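PDB 2WAW: MOBA relate protein from Mycobacterium sp., which is of unknown function but belongs to the MobA-like NTP transferase family, so it probably transfers a nucleotidyl group from a nucleoside triphosphate. Local coordinates for residues P22-G35 with L53-E65. Sequence-based numbering, arbitrary orientation. Where two conformers were deposited one is given.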
loop_
_atom_site.group_PDB
_atom_site.type_symbol
_atom_site.label_atom_id
_atom_site.label_comp_id
_atom_site.label_asym_id
_atom_site.label_seq_id
_atom_site.Cartn_x
_atom_site.Cartn_y
_atom_site.Cartn_z
ATOM N N PRO A 22 -13.734 -6.225 9.643
ATOM C CA PRO A 22 -12.877 -5.723 8.549
ATOM C C PRO A 22 -12.120 -4.447 8.953
ATOM O O PRO A 22 -12.742 -3.418 9.227
ATOM C CB PRO A 22 -13.880 -5.455 7.414
ATOM C CG PRO A 22 -15.096 -6.336 7.746
ATOM C CD PRO A 22 -15.161 -6.211 9.256
ATOM N N LYS A 23 -10.791 -4.512 9.024
ATOM C CA LYS A 23 -10.032 -3.345 9.483
ATOM C C LYS A 23 -10.198 -2.134 8.554
ATOM O O LYS A 23 -10.080 -0.994 8.995
ATOM C CB LYS A 23 -8.548 -3.680 9.687
ATOM C CG LYS A 23 -7.766 -3.957 8.412
ATOM C CD LYS A 23 -6.407 -4.528 8.850
ATOM C CE LYS A 23 -5.551 -4.929 7.709
ATOM N NZ LYS A 23 -4.261 -5.443 8.238
ATOM N N GLN A 24 -10.479 -2.406 7.279
ATOM C CA GLN A 24 -10.660 -1.368 6.256
ATOM C C GLN A 24 -11.744 -0.369 6.688
ATOM O O GLN A 24 -11.678 0.815 6.349
ATOM C CB GLN A 24 -11.044 -2.017 4.896
ATOM C CG GLN A 24 -9.980 -2.972 4.280
ATOM C CD GLN A 24 -9.945 -4.386 4.889
ATOM O OE1 GLN A 24 -9.025 -5.191 4.604
ATOM N NE2 GLN A 24 -10.926 -4.697 5.729
ATOM N N LEU A 25 -12.706 -0.859 7.440
ATOM C CA LEU A 25 -13.869 -0.084 7.835
ATOM C C LEU A 25 -13.816 0.519 9.234
ATOM O O LEU A 25 -14.695 1.198 9.605
ATOM C CB LEU A 25 -15.159 -0.905 7.637
ATOM C CG LEU A 25 -15.390 -1.425 6.229
ATOM C CD1 LEU A 25 -16.456 -2.379 6.172
ATOM C CD2 LEU A 25 -15.640 -0.313 5.252
ATOM N N LEU A 26 -12.765 0.270 9.965
ATOM C CA LEU A 26 -12.609 0.871 11.301
ATOM C C LEU A 26 -12.655 2.405 11.258
ATOM O O LEU A 26 -11.987 3.038 10.429
ATOM C CB LEU A 26 -11.300 0.421 11.911
ATOM C CG LEU A 26 -11.180 -1.073 12.193
ATOM C CD1 LEU A 26 -9.704 -1.428 12.439
ATOM C CD2 LEU A 26 -12.071 -1.507 13.367
ATOM N N PRO A 27 -13.448 3.017 12.150
ATOM C CA PRO A 27 -13.530 4.464 12.191
ATOM C C PRO A 27 -12.168 5.085 12.469
ATOM O O PRO A 27 -11.437 4.614 13.343
ATOM C CB PRO A 27 -14.470 4.719 13.378
ATOM C CG PRO A 27 -15.311 3.502 13.448
ATOM C CD PRO A 27 -14.354 2.384 13.118
ATOM N N LEU A 28 -11.830 6.134 11.719
ATOM C CA LEU A 28 -10.622 6.888 11.957
ATOM C C LEU A 28 -11.011 8.343 11.725
ATOM O O LEU A 28 -10.954 8.854 10.600
ATOM C CB LEU A 28 -9.486 6.413 11.038
ATOM C CG LEU A 28 -8.049 6.689 11.485
ATOM C CD1 LEU A 28 -7.665 5.837 12.700
ATOM C CD2 LEU A 28 -7.109 6.438 10.333
ATOM N N GLY A 29 -11.484 8.972 12.794
ATOM C CA GLY A 29 -11.983 10.344 12.733
ATOM C C GLY A 29 -13.250 10.423 11.909
ATOM O O GLY A 29 -14.200 9.665 12.142
ATOM N N ASP A 30 -13.247 11.318 10.923
ATOM C CA ASP A 30 -14.416 11.548 10.067
ATOM C C ASP A 30 -14.497 10.548 8.922
ATOM O O ASP A 30 -15.405 10.619 8.083
ATOM C CB ASP A 30 -14.407 12.981 9.507
ATOM C CG ASP A 30 -13.159 13.289 8.672
ATOM O OD1 ASP A 30 -12.154 12.546 8.767
ATOM O OD2 ASP A 30 -13.180 14.296 7.926
ATOM N N THR A 31 -13.544 9.620 8.878
ATOM C CA THR A 31 -13.497 8.665 7.779
ATOM C C THR A 31 -13.242 7.241 8.315
ATOM O O THR A 31 -13.396 7.007 9.513
ATOM C CB THR A 31 -12.482 9.109 6.678
ATOM O OG1 THR A 31 -12.621 8.257 5.535
ATOM C CG2 THR A 31 -11.041 9.104 7.189
ATOM N N THR A 32 -12.913 6.302 7.432
ATOM C CA THR A 32 -12.552 4.941 7.835
ATOM C C THR A 32 -11.047 4.786 7.650
ATOM O O THR A 32 -10.382 5.649 7.045
ATOM C CB THR A 32 -13.222 3.877 6.955
ATOM O OG1 THR A 32 -12.899 4.162 5.587
ATOM C CG2 THR A 32 -14.752 3.879 7.121
ATOM N N LEU A 33 -10.492 3.696 8.126
ATOM C CA LEU A 33 -9.082 3.485 7.982
ATOM C C LEU A 33 -8.679 3.415 6.513
ATOM O O LEU A 33 -7.826 4.092 6.099
ATOM C CB LEU A 33 -8.702 2.186 8.686
ATOM C CG LEU A 33 -7.264 1.652 8.658
ATOM C CD1 LEU A 33 -6.290 2.657 9.185
ATOM C CD2 LEU A 33 -7.162 0.359 9.386
ATOM N N LEU A 34 -9.389 2.635 5.735
ATOM C CA LEU A 34 -9.091 2.615 4.330
ATOM C C LEU A 34 -9.347 3.956 3.625
ATOM O O LEU A 34 -8.631 4.324 2.770
ATOM C CB LEU A 34 -9.817 1.506 3.603
ATOM C CG LEU A 34 -9.540 1.420 2.110
ATOM C CD1 LEU A 34 -8.097 1.148 1.809
ATOM C CD2 LEU A 34 -10.372 0.342 1.479
ATOM N N GLY A 35 -10.417 4.629 4.015
ATOM C CA GLY A 35 -10.753 5.947 3.469
ATOM C C GLY A 35 -9.642 6.954 3.712
ATOM O O GLY A 35 -9.307 7.767 2.843
ATOM N N LEU A 53 -9.200 -5.625 -2.803
ATOM C CA LEU A 53 -10.098 -5.943 -1.708
ATOM C C LEU A 53 -10.348 -7.430 -1.714
ATOM O O LEU A 53 -10.321 -8.070 -2.771
ATOM C CB LEU A 53 -11.419 -5.188 -1.872
ATOM C CG LEU A 53 -11.368 -3.662 -1.860
ATOM C CD1 LEU A 53 -12.739 -3.093 -2.164
ATOM C CD2 LEU A 53 -10.916 -3.218 -0.524
ATOM N N GLY A 54 -10.610 -7.982 -0.535
ATOM C CA GLY A 54 -10.840 -9.416 -0.417
ATOM C C GLY A 54 -12.270 -9.756 -0.033
ATOM O O GLY A 54 -13.226 -9.186 -0.576
ATOM N N GLY A 55 -12.410 -10.662 0.936
ATOM C CA GLY A 55 -13.718 -11.160 1.374
ATOM C C GLY A 55 -14.709 -10.109 1.860
ATOM O O GLY A 55 -15.920 -10.296 1.721
ATOM N N ALA A 56 -14.195 -9.008 2.414
ATOM C CA ALA A 56 -15.013 -7.902 2.912
ATOM C C ALA A 56 -15.405 -6.877 1.842
ATOM O O ALA A 56 -15.960 -5.826 2.167
ATOM C CB ALA A 56 -14.272 -7.190 4.065
ATOM N N ALA A 57 -15.122 -7.176 0.570
ATOM C CA ALA A 57 -15.330 -6.224 -0.531
ATOM C C ALA A 57 -16.735 -5.639 -0.568
ATOM O O ALA A 57 -16.893 -4.449 -0.789
ATOM C CB ALA A 57 -15.001 -6.856 -1.878
ATOM N N ASP A 58 -17.747 -6.486 -0.387
ATOM C CA ASP A 58 -19.141 -6.038 -0.431
ATOM C C ASP A 58 -19.403 -4.906 0.552
ATOM O O ASP A 58 -19.987 -3.883 0.168
ATOM C CB ASP A 58 -20.095 -7.206 -0.167
ATOM C CG ASP A 58 -20.246 -8.122 -1.370
ATOM O OD1 ASP A 58 -19.631 -7.841 -2.424
ATOM O OD2 ASP A 58 -20.985 -9.124 -1.258
ATOM N N GLU A 59 -18.977 -5.089 1.801
ATOM C CA GLU A 59 -19.126 -4.072 2.855
ATOM C C GLU A 59 -18.309 -2.821 2.524
ATOM O O GLU A 59 -18.762 -1.692 2.702
ATOM C CB GLU A 59 -18.672 -4.625 4.214
ATOM C CG GLU A 59 -19.356 -5.907 4.672
ATOM C CD GLU A 59 -18.609 -6.589 5.811
ATOM O OE1 GLU A 59 -18.758 -6.151 6.971
ATOM O OE2 GLU A 59 -17.868 -7.563 5.548
ATOM N N VAL A 60 -17.081 -3.033 2.054
ATOM C CA VAL A 60 -16.196 -1.919 1.713
ATOM C C VAL A 60 -16.754 -1.053 0.568
ATOM O O VAL A 60 -16.708 0.185 0.627
ATOM C CB VAL A 60 -14.766 -2.399 1.398
ATOM C CG1 VAL A 60 -13.910 -1.251 0.890
ATOM C CG2 VAL A 60 -14.129 -2.980 2.642
ATOM N N LEU A 61 -17.318 -1.696 -0.424
ATOM C CA LEU A 61 -17.885 -1.012 -1.545
ATOM C C LEU A 61 -19.031 -0.120 -1.091
ATOM O O LEU A 61 -19.287 0.875 -1.672
ATOM C CB LEU A 61 -18.342 -1.986 -2.623
ATOM C CG LEU A 61 -17.314 -2.873 -3.284
ATOM C CD1 LEU A 61 -17.886 -3.827 -4.288
ATOM C CD2 LEU A 61 -16.189 -2.121 -3.866
ATOM N N GLU A 62 -19.764 -0.559 -0.094
ATOM C CA GLU A 62 -20.865 0.212 0.461
ATOM C C GLU A 62 -20.426 1.443 1.243
ATOM O O GLU A 62 -21.151 2.361 1.308
ATOM C CB GLU A 62 -21.821 -0.660 1.287
ATOM C CG GLU A 62 -22.448 -1.814 0.520
ATOM C CD GLU A 62 -23.177 -2.894 1.354
ATOM O OE1 GLU A 62 -23.094 -2.958 2.597
ATOM O OE2 GLU A 62 -23.849 -3.713 0.725
ATOM N N LYS A 63 -19.245 1.422 1.842
ATOM C CA LYS A 63 -18.862 2.407 2.871
ATOM C C LYS A 63 -17.609 3.253 2.615
ATOM O O LYS A 63 -17.321 4.172 3.385
ATOM C CB LYS A 63 -18.714 1.721 4.232
ATOM C CG LYS A 63 -20.018 1.199 4.816
ATOM C CD LYS A 63 -19.757 0.378 6.062
ATOM C CE LYS A 63 -21.050 -0.168 6.644
ATOM N NZ LYS A 63 -20.822 -0.791 7.977
ATOM N N VAL A 64 -16.844 2.937 1.579
ATOM C CA VAL A 64 -15.649 3.715 1.277
ATOM C C VAL A 64 -15.788 4.324 -0.110
ATOM O O VAL A 64 -16.335 3.693 -1.019
ATOM C CB VAL A 64 -14.376 2.849 1.374
ATOM C CG1 VAL A 64 -13.122 3.669 1.040
ATOM C CG2 VAL A 64 -14.275 2.209 2.759
ATOM N N GLU A 65 -15.297 5.524 -0.294
ATOM C CA GLU A 65 -15.389 6.121 -1.604
ATOM C C GLU A 65 -14.279 5.647 -2.519
ATOM O O GLU A 65 -13.149 5.957 -2.356
ATOM C CB GLU A 65 -15.347 7.622 -1.498
ATOM C CG GLU A 65 -15.323 8.292 -2.848
ATOM C CD GLU A 65 -16.598 8.084 -3.622
ATOM O OE1 GLU A 65 -17.524 8.819 -3.322
ATOM O OE2 GLU A 65 -16.690 7.243 -4.488
HETATM O O HOH W 1 -14.746 5.747 4.211
#
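Leu-25 reaches from its short 3-10 turn onto the flank of helix 57-63, its two methyls dividing the work. CD1 lies over the stem of Glu-59, 3.7 Å from CB, with the leucine and glutamate chains set nearly perpendicular. CD2 drops among Val-60, Lys-63 and Val-64, with Lys-63 CB and Val-64 CG2 each 3.8 Å from it. Leu-25 holds CG anti to its own carbonyl carbon (chi1 -57°), and its chi2 of 169° spreads the two methyls along the helix. Val-60 splits its methyls too: CG2 faces Leu-25 and the CB of Gln-24, while CG1 meets Leu-34 CD2 at 3.9 Å. That same Leu-34 methyl also touches CD2 of Leu-53, at the end of strand 48-53. In this GT-A-type alpha/beta domain, helix 57-63 follows strand 48-53 and leads on to the parallel edge strand 70-73; the contact joins it to the loop and beta hairpin that follow strand 6-12 and to the first turn of helix 33-42. Toward the helix start, Pro-22 CB rests on Ala-56 CB at 3.8 Å. At the other end Val-64 CG1 approaches the CA of Gly-35, and CG2 lies 3.7 Å from Thr-32 OG1. This hydroxyl caps helix 33-42 by accepting from Gly-35 N (3.0 Å, 148°), and a water bonded to it donates to Lys-63 O.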